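Side-chain contacts in oxidoreductase (Azotobacter vinelandii, PDB 7D5M), which binds NAD+ and, as an inositol dehydrogenase homologue, probably acts as an NAD-dependent dehydrogenase on a polyol-like substrate: residues S200-L203 / G204-T208; G309-P313 / G314-D318; F46-D49 / P50-R54; A380-G384 / V385-Y389. One frame throughout, in Å; residues are numbered along the deposited sequence.

Interaction 1: S200-L203 / G204-T208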
loop_
_atom_site.group_PDB
_atom_site.type_symbol
_atom_site.label_atom_id
_atom_site.label_comp_id
_atom_site.label_asym_id
_atom_site.label_seq_id
_atom_site.Cartn_x
_atom_site.Cartn_y
_atom_site.Cartn_z
ATOM N N SER A 200 8.909 -21.316 -26.792
ATOM C CA SER A 200 9.152 -20.317 -25.726
ATOM C C SER A 200 8.772 -20.891 -24.368
ATOM O O SER A 200 7.991 -21.869 -24.306
ATOM C CB SER A 200 8.434 -19.032 -26.036
ATOM O OG SER A 200 7.269 -18.887 -25.252
ATOM N N TYR A 201 9.310 -20.302 -23.305
ATOM C CA TYR A 201 8.822 -20.569 -21.935
ATOM C C TYR A 201 7.982 -19.360 -21.493
ATOM O O TYR A 201 6.765 -19.393 -21.737
ATOM C CB TYR A 201 9.949 -20.996 -20.988
ATOM C CG TYR A 201 9.497 -20.993 -19.551
ATOM C CD1 TYR A 201 8.180 -21.283 -19.228
ATOM C CD2 TYR A 201 10.358 -20.664 -18.516
ATOM C CE1 TYR A 201 7.731 -21.245 -17.920
ATOM C CE2 TYR A 201 9.929 -20.642 -17.199
ATOM C CZ TYR A 201 8.610 -20.930 -16.901
ATOM O OH TYR A 201 8.167 -20.873 -15.608
ATOM N N VAL A 202 8.569 -18.320 -20.894
ATOM C CA VAL A 202 7.746 -17.280 -20.195
ATOM C C VAL A 202 6.902 -16.441 -21.171
ATOM O O VAL A 202 5.843 -15.960 -20.732
ATOM C CB VAL A 202 8.560 -16.390 -19.236
ATOM C CG1 VAL A 202 9.074 -17.211 -18.062
ATOM C CG2 VAL A 202 9.667 -15.610 -19.923
ATOM N N LEU A 203 7.313 -16.232 -22.425
ATOM C CA LEU A 203 6.489 -15.436 -23.379
ATOM C C LEU A 203 5.102 -16.079 -23.470
ATOM O O LEU A 203 4.083 -15.377 -23.282
ATOM C CB LEU A 203 7.171 -15.408 -24.748
ATOM C CG LEU A 203 8.407 -14.514 -24.834
ATOM C CD1 LEU A 203 9.235 -14.874 -26.062
ATOM C CD2 LEU A 203 8.026 -13.047 -24.840
ATOM N N GLY A 204 5.086 -17.384 -23.724
ATOM C CA GLY A 204 3.859 -18.181 -23.883
ATOM C C GLY A 204 3.192 -18.441 -22.551
ATOM O O GLY A 204 1.945 -18.415 -22.489
ATOM N N ASP A 205 3.979 -18.688 -21.506
ATOM C CA ASP A 205 3.437 -19.178 -20.215
ATOM C C ASP A 205 2.755 -18.022 -19.475
ATOM O O ASP A 205 1.668 -18.229 -18.885
ATOM C CB ASP A 205 4.523 -19.814 -19.355
ATOM C CG ASP A 205 3.954 -20.624 -18.211
ATOM O OD1 ASP A 205 3.250 -21.603 -18.495
ATOM O OD2 ASP A 205 4.187 -20.252 -17.047
ATOM N N VAL A 206 3.374 -16.843 -19.469
ATOM C CA VAL A 206 2.855 -15.729 -18.627
ATOM C C VAL A 206 2.667 -14.453 -19.451
ATOM O O VAL A 206 1.672 -13.774 -19.216
ATOM C CB VAL A 206 3.717 -15.533 -17.365
ATOM C CG1 VAL A 206 3.594 -16.733 -16.428
ATOM C CG2 VAL A 206 5.172 -15.235 -17.690
ATOM N N GLY A 207 3.542 -14.143 -20.409
ATOM C CA GLY A 207 3.439 -12.898 -21.193
ATOM C C GLY A 207 2.088 -12.749 -21.881
ATOM O O GLY A 207 1.576 -11.611 -21.975
ATOM N N THR A 208 1.513 -13.854 -22.353
ATOM C CA THR A 208 0.264 -13.840 -23.160
ATOM C C THR A 208 -0.939 -13.473 -22.282
ATOM O O THR A 208 -1.967 -13.053 -22.843
ATOM C CB THR A 208 0.023 -15.170 -23.878
ATOM O OG1 THR A 208 0.197 -16.225 -22.940
ATOM C CG2 THR A 208 0.944 -15.361 -25.061
HETATM O O HOH W 1 6.169 -18.952 -15.642
#

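Interaction 2: G309-P313 / G314-D318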
loop_
_atom_site.group_PDB
_atom_site.type_symbol
_atom_site.label_atom_id
_atom_site.label_comp_id
_atom_site.label_asym_id
_atom_site.label_seq_id
_atom_site.Cartn_x
_atom_site.Cartn_y
_atom_site.Cartn_z
ATOM N N GLY A 309 -21.717 1.053 -7.372
ATOM C CA GLY A 309 -22.747 1.582 -8.289
ATOM C C GLY A 309 -22.213 2.553 -9.332
ATOM O O GLY A 309 -22.899 2.758 -10.350
ATOM N N TYR A 310 -21.033 3.141 -9.121
ATOM C CA TYR A 310 -20.381 4.064 -10.087
ATOM C C TYR A 310 -19.738 3.300 -11.252
ATOM O O TYR A 310 -19.281 3.968 -12.193
ATOM C CB TYR A 310 -19.368 4.973 -9.390
ATOM C CG TYR A 310 -18.317 4.279 -8.559
ATOM C CD1 TYR A 310 -17.323 3.509 -9.148
ATOM C CD2 TYR A 310 -18.295 4.422 -7.178
ATOM C CE1 TYR A 310 -16.370 2.858 -8.384
ATOM C CE2 TYR A 310 -17.329 3.800 -6.398
ATOM C CZ TYR A 310 -16.360 3.020 -7.011
ATOM O OH TYR A 310 -15.413 2.403 -6.254
ATOM N N LEU A 311 -19.682 1.964 -11.210
ATOM C CA LEU A 311 -19.078 1.162 -12.307
ATOM C C LEU A 311 -20.036 1.121 -13.499
ATOM O O LEU A 311 -21.262 1.213 -13.299
ATOM C CB LEU A 311 -18.779 -0.271 -11.848
ATOM C CG LEU A 311 -17.768 -0.414 -10.713
ATOM C CD1 LEU A 311 -17.652 -1.869 -10.292
ATOM C CD2 LEU A 311 -16.403 0.134 -11.112
ATOM N N HIS A 312 -19.483 0.907 -14.686
ATOM C CA HIS A 312 -20.259 0.618 -15.916
ATOM C C HIS A 312 -21.102 -0.638 -15.691
ATOM O O HIS A 312 -20.696 -1.566 -14.990
ATOM C CB HIS A 312 -19.325 0.497 -17.121
ATOM C CG HIS A 312 -18.793 1.798 -17.621
ATOM N ND1 HIS A 312 -19.420 2.515 -18.635
ATOM C CD2 HIS A 312 -17.676 2.487 -17.303
ATOM C CE1 HIS A 312 -18.716 3.597 -18.898
ATOM N NE2 HIS A 312 -17.637 3.604 -18.095
ATOM N N PRO A 313 -22.311 -0.720 -16.298
ATOM C CA PRO A 313 -23.233 -1.816 -16.002
ATOM C C PRO A 313 -22.668 -3.202 -16.359
ATOM O O PRO A 313 -22.910 -4.129 -15.594
ATOM C CB PRO A 313 -24.505 -1.467 -16.804
ATOM C CG PRO A 313 -24.031 -0.487 -17.873
ATOM C CD PRO A 313 -22.855 0.251 -17.263
ATOM N N GLY A 314 -21.896 -3.302 -17.446
ATOM C CA GLY A 314 -21.176 -4.527 -17.856
ATOM C C GLY A 314 -20.306 -5.078 -16.734
ATOM O O GLY A 314 -20.153 -6.321 -16.654
ATOM N N ALA A 315 -19.749 -4.199 -15.900
ATOM C CA ALA A 315 -18.780 -4.550 -14.838
ATOM C C ALA A 315 -19.504 -5.017 -13.563
ATOM O O ALA A 315 -18.812 -5.525 -12.662
ATOM C CB ALA A 315 -17.845 -3.389 -14.587
ATOM N N LEU A 316 -20.839 -4.891 -13.478
ATOM C CA LEU A 316 -21.621 -5.290 -12.273
ATOM C C LEU A 316 -22.352 -6.618 -12.507
ATOM O O LEU A 316 -22.766 -7.228 -11.524
ATOM C CB LEU A 316 -22.609 -4.174 -11.911
ATOM C CG LEU A 316 -21.965 -2.892 -11.389
ATOM C CD1 LEU A 316 -22.954 -1.728 -11.403
ATOM C CD2 LEU A 316 -21.389 -3.088 -10.003
ATOM N N LEU A 317 -22.484 -7.061 -13.757
ATOM C CA LEU A 317 -23.323 -8.242 -14.111
ATOM C C LEU A 317 -22.899 -9.476 -13.299
ATOM O O LEU A 317 -23.784 -10.196 -12.804
ATOM C CB LEU A 317 -23.202 -8.516 -15.609
ATOM C CG LEU A 317 -24.039 -7.618 -16.521
ATOM C CD1 LEU A 317 -23.682 -7.874 -17.974
ATOM C CD2 LEU A 317 -25.527 -7.838 -16.278
ATOM N N ASP A 318 -21.594 -9.703 -13.137
ATOM C CA ASP A 318 -21.068 -10.984 -12.601
ATOM C C ASP A 318 -20.813 -10.916 -11.090
ATOM O O ASP A 318 -20.321 -11.919 -10.553
ATOM C CB ASP A 318 -19.818 -11.422 -13.364
ATOM C CG ASP A 318 -20.091 -11.837 -14.798
ATOM O OD1 ASP A 318 -21.282 -12.066 -15.136
ATOM O OD2 ASP A 318 -19.119 -11.922 -15.569
#

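Interaction 3: F46-D49 / P50-R54. With NAD (nicotinamide-adenine-dinucleotide), chain B.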
loop_
_atom_site.group_PDB
_atom_site.type_symbol
_atom_site.label_atom_id
_atom_site.label_comp_id
_atom_site.label_asym_id
_atom_site.label_seq_id
_atom_site.Cartn_x
_atom_site.Cartn_y
_atom_site.Cartn_z
ATOM N N PHE A 46 -8.118 -38.427 -17.602
ATOM C CA PHE A 46 -7.613 -37.452 -16.604
ATOM C C PHE A 46 -6.084 -37.458 -16.500
ATOM O O PHE A 46 -5.541 -36.455 -16.030
ATOM C CB PHE A 46 -8.228 -37.730 -15.235
ATOM C CG PHE A 46 -9.695 -37.403 -15.155
ATOM C CD1 PHE A 46 -10.120 -36.081 -15.181
ATOM C CD2 PHE A 46 -10.649 -38.406 -15.109
ATOM C CE1 PHE A 46 -11.472 -35.775 -15.126
ATOM C CE2 PHE A 46 -12.002 -38.100 -15.060
ATOM C CZ PHE A 46 -12.410 -36.785 -15.062
ATOM N N ASP A 47 -5.404 -38.532 -16.901
ATOM C CA ASP A 47 -3.983 -38.737 -16.516
ATOM C C ASP A 47 -3.240 -39.503 -17.617
ATOM O O ASP A 47 -3.868 -40.336 -18.293
ATOM C CB ASP A 47 -3.945 -39.434 -15.153
ATOM C CG ASP A 47 -2.681 -39.230 -14.340
ATOM O OD1 ASP A 47 -1.586 -39.430 -14.902
ATOM O OD2 ASP A 47 -2.801 -38.875 -13.136
ATOM N N ILE A 48 -1.936 -39.241 -17.769
ATOM C CA ILE A 48 -1.034 -40.040 -18.649
ATOM C C ILE A 48 -0.923 -41.465 -18.094
ATOM O O ILE A 48 -0.681 -42.384 -18.886
ATOM C CB ILE A 48 0.353 -39.377 -18.808
ATOM C CG1 ILE A 48 1.195 -40.066 -19.890
ATOM C CG2 ILE A 48 1.105 -39.316 -17.484
ATOM C CD1 ILE A 48 0.656 -39.892 -21.296
ATOM N N ASP A 49 -1.070 -41.627 -16.777
ATOM C CA ASP A 49 -1.121 -42.941 -16.085
ATOM C C ASP A 49 -2.595 -43.313 -15.997
ATOM O O ASP A 49 -3.315 -42.745 -15.182
ATOM C CB ASP A 49 -0.404 -42.847 -14.735
ATOM C CG ASP A 49 -0.508 -44.054 -13.820
ATOM O OD1 ASP A 49 -1.441 -44.852 -13.973
ATOM O OD2 ASP A 49 0.346 -44.163 -12.924
ATOM N N PRO A 50 -3.104 -44.209 -16.875
ATOM C CA PRO A 50 -4.541 -44.457 -16.964
ATOM C C PRO A 50 -5.137 -45.009 -15.660
ATOM O O PRO A 50 -6.280 -44.666 -15.357
ATOM C CB PRO A 50 -4.733 -45.471 -18.103
ATOM C CG PRO A 50 -3.341 -45.882 -18.544
ATOM C CD PRO A 50 -2.329 -44.998 -17.846
ATOM N N GLY A 51 -4.391 -45.865 -14.951
ATOM C CA GLY A 51 -4.783 -46.385 -13.624
ATOM C C GLY A 51 -5.046 -45.249 -12.645
ATOM O O GLY A 51 -6.100 -45.262 -11.962
ATOM N N ARG A 52 -4.133 -44.281 -12.588
ATOM C CA ARG A 52 -4.240 -43.117 -11.667
ATOM C C ARG A 52 -5.361 -42.184 -12.157
ATOM O O ARG A 52 -6.057 -41.600 -11.306
ATOM C CB ARG A 52 -2.885 -42.416 -11.561
ATOM C CG ARG A 52 -2.862 -41.265 -10.567
ATOM C CD ARG A 52 -1.443 -40.765 -10.371
ATOM N NE ARG A 52 -0.927 -40.183 -11.602
ATOM C CZ ARG A 52 0.356 -40.098 -11.932
ATOM N NH1 ARG A 52 1.293 -40.569 -11.117
ATOM N NH2 ARG A 52 0.704 -39.560 -13.092
ATOM N N GLY A 53 -5.555 -42.062 -13.476
ATOM C CA GLY A 53 -6.667 -41.279 -14.050
ATOM C C GLY A 53 -8.013 -41.823 -13.598
ATOM O O GLY A 53 -8.892 -41.028 -13.248
ATOM N N ARG A 54 -8.184 -43.145 -13.602
ATOM C CA ARG A 54 -9.461 -43.790 -13.216
ATOM C C ARG A 54 -9.651 -43.676 -11.698
ATOM O O ARG A 54 -10.775 -43.360 -11.273
ATOM C CB ARG A 54 -9.521 -45.252 -13.665
ATOM C CG ARG A 54 -10.819 -45.939 -13.271
ATOM C CD ARG A 54 -11.038 -47.286 -13.930
ATOM N NE ARG A 54 -11.291 -47.150 -15.359
ATOM C CZ ARG A 54 -10.458 -47.530 -16.332
ATOM N NH1 ARG A 54 -9.288 -48.087 -16.057
ATOM N NH2 ARG A 54 -10.809 -47.343 -17.592
HETATM P PA NAD B . 0.672 -30.357 -15.026
HETATM O O1A NAD B . 1.903 -31.045 -15.529
HETATM O O2A NAD B . 0.603 -29.853 -13.619
HETATM O O5B NAD B . -0.591 -31.311 -15.301
HETATM C C5B NAD B . -0.692 -32.155 -16.490
HETATM C C4B NAD B . -1.832 -33.121 -16.273
HETATM O O4B NAD B . -2.225 -33.725 -17.532
HETATM C C3B NAD B . -1.518 -34.300 -15.344
HETATM O O3B NAD B . -2.687 -34.666 -14.626
HETATM C C2B NAD B . -1.089 -35.382 -16.342
HETATM O O2B NAD B . -1.184 -36.701 -15.857
HETATM C C1B NAD B . -2.120 -35.131 -17.433
HETATM N N9A NAD B . -1.761 -35.635 -18.749
HETATM C C8A NAD B . -0.558 -35.469 -19.385
HETATM N N7A NAD B . -0.541 -35.968 -20.595
HETATM C C5A NAD B . -1.817 -36.477 -20.779
HETATM C C6A NAD B . -2.425 -37.121 -21.875
HETATM N N6A NAD B . -1.809 -37.346 -23.038
HETATM N N1A NAD B . -3.722 -37.493 -21.735
HETATM C C2A NAD B . -4.331 -37.256 -20.564
HETATM N N3A NAD B . -3.865 -36.645 -19.473
HETATM C C4A NAD B . -2.583 -36.275 -19.647
HETATM O O3 NAD B . 0.340 -29.093 -15.980
HETATM P PN NAD B . -0.480 -27.736 -15.636
HETATM O O1N NAD B . 0.438 -26.745 -14.977
HETATM O O2N NAD B . -1.754 -28.109 -14.940
HETATM O O5D NAD B . -0.801 -27.171 -17.101
HETATM C C5D NAD B . -1.588 -27.907 -18.039
HETATM C C4D NAD B . -1.985 -26.931 -19.112
HETATM O O4D NAD B . -2.681 -25.818 -18.495
HETATM C C3D NAD B . -0.803 -26.311 -19.868
HETATM O O3D NAD B . -1.165 -26.100 -21.221
HETATM C C2D NAD B . -0.574 -24.988 -19.129
HETATM O O2D NAD B . 0.040 -23.994 -19.936
HETATM C C1D NAD B . -2.017 -24.599 -18.800
HETATM N N1N NAD B . -2.165 -23.679 -17.631
HETATM C C2N NAD B . -2.915 -22.531 -17.774
HETATM C C3N NAD B . -3.033 -21.623 -16.721
HETATM C C7N NAD B . -4.000 -20.472 -16.902
HETATM O O7N NAD B . -4.816 -20.520 -17.829
HETATM N N7N NAD B . -3.941 -19.473 -16.028
HETATM C C4N NAD B . -2.278 -21.829 -15.562
HETATM C C5N NAD B . -1.511 -22.988 -15.441
HETATM C C6N NAD B . -1.594 -23.953 -16.420
HETATM O O HOH W 2 -5.229 -38.568 -11.966
#

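Interaction 4: A380-G384 / V385-Y389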
loop_
_atom_site.group_PDB
_atom_site.type_symbol
_atom_site.label_atom_id
_atom_site.label_comp_id
_atom_site.label_asym_id
_atom_site.label_seq_id
_atom_site.Cartn_x
_atom_site.Cartn_y
_atom_site.Cartn_z
ATOM N N ALA A 380 13.689 -12.238 -31.280
ATOM C CA ALA A 380 14.695 -12.606 -30.255
ATOM C C ALA A 380 15.820 -13.400 -30.920
ATOM O O ALA A 380 16.991 -13.116 -30.632
ATOM C CB ALA A 380 14.065 -13.410 -29.146
ATOM N N ASP A 381 15.461 -14.346 -31.786
ATOM C CA ASP A 381 16.416 -15.242 -32.487
ATOM C C ASP A 381 17.291 -14.419 -33.443
ATOM O O ASP A 381 18.438 -14.852 -33.694
ATOM C CB ASP A 381 15.676 -16.374 -33.202
ATOM C CG ASP A 381 15.205 -17.484 -32.278
ATOM O OD1 ASP A 381 15.571 -17.463 -31.089
ATOM O OD2 ASP A 381 14.479 -18.370 -32.761
ATOM N N ARG A 382 16.794 -13.281 -33.934
ATOM C CA ARG A 382 17.546 -12.355 -34.826
ATOM C C ARG A 382 18.229 -11.246 -34.010
ATOM O O ARG A 382 18.617 -10.235 -34.617
ATOM C CB ARG A 382 16.596 -11.784 -35.880
ATOM C CG ARG A 382 16.104 -12.824 -36.876
ATOM C CD ARG A 382 15.047 -12.248 -37.790
ATOM N NE ARG A 382 15.550 -11.065 -38.482
ATOM C CZ ARG A 382 14.799 -10.160 -39.106
ATOM N NH1 ARG A 382 13.480 -10.284 -39.140
ATOM N NH2 ARG A 382 15.377 -9.127 -39.698
ATOM N N GLY A 383 18.379 -11.433 -32.696
ATOM C CA GLY A 383 19.128 -10.538 -31.792
ATOM C C GLY A 383 18.321 -9.316 -31.368
ATOM O O GLY A 383 18.937 -8.255 -31.144
ATOM N N GLY A 384 16.990 -9.442 -31.278
ATOM C CA GLY A 384 16.091 -8.409 -30.720
ATOM C C GLY A 384 15.892 -7.223 -31.649
ATOM O O GLY A 384 15.949 -6.084 -31.177
ATOM N N VAL A 385 15.630 -7.480 -32.932
ATOM C CA VAL A 385 15.441 -6.441 -33.980
ATOM C C VAL A 385 13.943 -6.270 -34.238
ATOM O O VAL A 385 13.164 -7.221 -33.943
ATOM C CB VAL A 385 16.214 -6.822 -35.260
ATOM C CG1 VAL A 385 17.680 -7.068 -34.949
ATOM C CG2 VAL A 385 15.613 -8.035 -35.955
ATOM N N TRP A 386 13.545 -5.106 -34.745
ATOM C CA TRP A 386 12.139 -4.829 -35.131
ATOM C C TRP A 386 11.723 -5.800 -36.236
ATOM O O TRP A 386 12.488 -5.962 -37.211
ATOM C CB TRP A 386 11.954 -3.382 -35.573
ATOM C CG TRP A 386 12.095 -2.407 -34.449
ATOM C CD1 TRP A 386 13.193 -1.662 -34.139
ATOM C CD2 TRP A 386 11.105 -2.103 -33.452
ATOM N NE1 TRP A 386 12.950 -0.902 -33.027
ATOM C CE2 TRP A 386 11.677 -1.149 -32.584
ATOM C CE3 TRP A 386 9.797 -2.537 -33.214
ATOM C CZ2 TRP A 386 10.977 -0.614 -31.502
ATOM C CZ3 TRP A 386 9.109 -2.014 -32.141
ATOM C CH2 TRP A 386 9.690 -1.063 -31.302
ATOM N N VAL A 387 10.569 -6.437 -36.066
ATOM C CA VAL A 387 9.942 -7.300 -37.103
ATOM C C VAL A 387 8.528 -6.781 -37.356
ATOM O O VAL A 387 7.875 -6.268 -36.410
ATOM C CB VAL A 387 9.955 -8.787 -36.710
ATOM C CG1 VAL A 387 11.363 -9.250 -36.371
ATOM C CG2 VAL A 387 8.992 -9.090 -35.569
ATOM N N ASP A 388 8.085 -6.872 -38.608
ATOM C CA ASP A 388 6.677 -6.592 -38.982
ATOM C C ASP A 388 5.794 -7.642 -38.313
ATOM O O ASP A 388 6.187 -8.822 -38.284
ATOM C CB ASP A 388 6.497 -6.581 -40.497
ATOM C CG ASP A 388 7.201 -5.411 -41.151
ATOM O OD1 ASP A 388 7.503 -4.427 -40.429
ATOM O OD2 ASP A 388 7.437 -5.486 -42.377
ATOM N N TYR A 389 4.648 -7.222 -37.788
ATOM C CA TYR A 389 3.763 -8.122 -37.015
ATOM C C TYR A 389 2.825 -8.878 -37.970
ATOM O O TYR A 389 2.771 -10.095 -37.710
ATOM C CB TYR A 389 3.047 -7.330 -35.929
ATOM C CG TYR A 389 2.343 -8.209 -34.935
ATOM C CD1 TYR A 389 3.056 -8.939 -34.001
ATOM C CD2 TYR A 389 0.967 -8.340 -34.961
ATOM C CE1 TYR A 389 2.414 -9.755 -33.088
ATOM C CE2 TYR A 389 0.307 -9.153 -34.056
ATOM C CZ TYR A 389 1.037 -9.861 -33.114
ATOM O OH TYR A 389 0.421 -10.666 -32.202
#

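Interaction 1: S200-L203 / G204-T208
The Tyr201 ring overlaps the side chain of Asp205 one helical turn on, with CE1 of Tyr201 3.8 Å from OD2 of Asp205 and the ring and carboxylate planes turned 41° apart. This is the N-terminal turn of helix 202-217, in which Tyr201 occupies the N-cap position. With CG opposite the main-chain nitrogen, chi1 168° puts the ring alongside the aspartate, and Val202 CG1 covers one of its faces. Beyond the ring, a water receives or gives a hydrogen bond at Tyr201 OH and donates to Asp205 OD2, 2.8 Å away. Each polar end has a further partner: Tyr201 OH meets His177 ND1, and Asp205 OD1 forms a salt bridge with the NAD-binding Arg191, so this helix start is linked to the cofactor site.

Ser200 OG accepts from Gly204 N at 3.1 Å, while Tyr201 O takes Asp205 N. At the next carbonyl the helix widens into a pi-type turn: Val202 O is gripped by Val206 N at 2.9 Å and by Gly207 N, the latter almost straight at 172°. Val206 CG2 rests 3.9 Å from Val202 CB. One turn on, Thr208 folds its hydroxyl back onto the helix, and OG1 donates to Gly204 O at 2.8 Å from above the carbonyl plane.

Interaction 2: G309-P313 / G314-D318
Leu311 and Leu316 meet through their branch ends, CD1 of Leu311 lying 3.9 Å from CD2 of Leu316, across two overlapping beta turns in the loop between strand 301-305 and helix 329-349. Both leucines share one rotamer, with CG opposite the carbonyl carbon (chi1 -62° in Leu311, -69° in Leu316) and CD1 carried on anti at chi2, and the two side chains approach at a slant. The other methyl of Leu316, CD1, is 3.9 Å from Leu311 O. Ala315 adds a small apolar surface beside them, with its CB 4.3 Å from Leu311 CB. Helix 148-158 continues the packing, since Leu149 and Gln152 touch Leu311.

His312 turns its ring outward from the turns, where NE2 hydrogen-bonds Glu161. His312 O accepts from Ala315 N at 2.9 Å, closing the first turn. Pro313, Gly314 and Ala315 all have helix-like backbone angles, which lets the second turn follow directly. Pro313 O takes Leu316 N at 3.1 Å, the donor standing 60° out of the carbonyl plane, and Leu317 CG lies 3.8 Å from the same oxygen.

Interaction 3: F46-D49 / P50-R54
Arg52 grips the carboxylate of Asp47 side-on in a salt bridge, using one nitrogen for each oxygen: NE reaches OD2 at 2.8 Å and NH2 reaches OD1 at 2.9 Å. The fit is not coplanar. OD1 offers its syn lone pair, whereas OD2 is approached from above the carboxylate plane, and the two flat groups are 43° apart. A bend in the arginine chain at chi3 (65°) carries the guanidinium back over the loop, and Asp49 CB lies over one of its faces.

OD1 also accepts from Asp49 N on its anti side, which makes residues 47-49 an Asx turn and fixes the carboxylate from within its own loop. The same oxygen is 2.9 Å from O2B of the adenosine ribose of NAD, and Ile48 N donates to O2B at 3.3 Å. An acidic residue just after the second strand, beside the ribose hydroxyls, is a hallmark of NAD-binding Rossmann folds and is consistent with use of NAD rather than NADP. Ile48 itself packs on the adenine, its CD1 3.9 Å from N6A.

Further out, helix 50-59 holds the arginine in position. Asp49 is its N-cap: OD1 accepts from Arg52 N at 3.1 Å, and Asp49 O takes Gly53 N. Gly53 brings the helix close to the loop, its CA 3.5 Å from Asp47 CB. A water donates to Asp47 OD2 at 2.7 Å and weakly to Arg52 O, while Arg21 and Asn22 lie against the Arg52 side chain.

Interaction 4: A380-G384 / V385-Y389
This is an apolar contact of Val385 with the guanidinium of Arg382, round the turn that joins helix 363-381 to strand 387-388, at the C-terminal end of the chain. The helix finishes in a Schellman motif. Gly383 is its C-prime residue with a positive phi of 81°, Gly383 N bonds back to Ala380 O at 3.0 Å, and Gly384 N reaches Ser379 O. Gly384 keeps a positive phi as well (74°), and the chain then runs into strand 387-388, which lies antiparallel to strand 223-231 as an outermost strand of the large mixed sheet within this chain.

The reversal brings Val385 onto Arg382, the two side chains crossing at about a right angle. Val385 CG2 sits 3.7 Å above the guanidinium plane, displaced toward the rim of that face, and the same methyl is 3.9 Å from Arg382 CB. It therefore touches both the root and the head of the arginine, which is possible because the arginine chain bends at chi3 (56°) and turns its head under the valine methyl. The second methyl, CG1, meets the backbone of the same residue, 3.3 Å from Arg382 O. No hydrogen bond crosses between the two segments; Val385 O is instead bonded to Ser379 OG of the helix.

The turn also lies at a subunit interface. Trp386 packs on Gly383 of the third subunit, and a weak reciprocal pair links Gly384 O with Trp386 NE1 of that subunit and Trp386 NE1 with its Gly384 O. Within the chain, the tip of the arginine extends past Val385 to the strand, where Arg382 NH1 is 3.6 Å from Val387 CG1.

All four contacts are local, each between adjoining segments, and they follow one another along the chain without nesting or crossing. Interaction 3 comes first, closing the loop from strand 39-45 to helix 50-59 in the Rossmann domain, at the adenosine end of NAD. Interaction 1 starts helix 202-217 in the C-terminal domain, near the cofactor but with its centre about 28 Å from that of interaction 3. Interaction 2 shapes the loop after strand 301-305, on the opposite side of the chain's centre from interaction 1. Interaction 4 joins helix 363-381 to the last strand; it approaches interaction 1 to about 6 Å between nearest atoms, and helix 363-381 itself touches Ser200, Leu203 and Thr208.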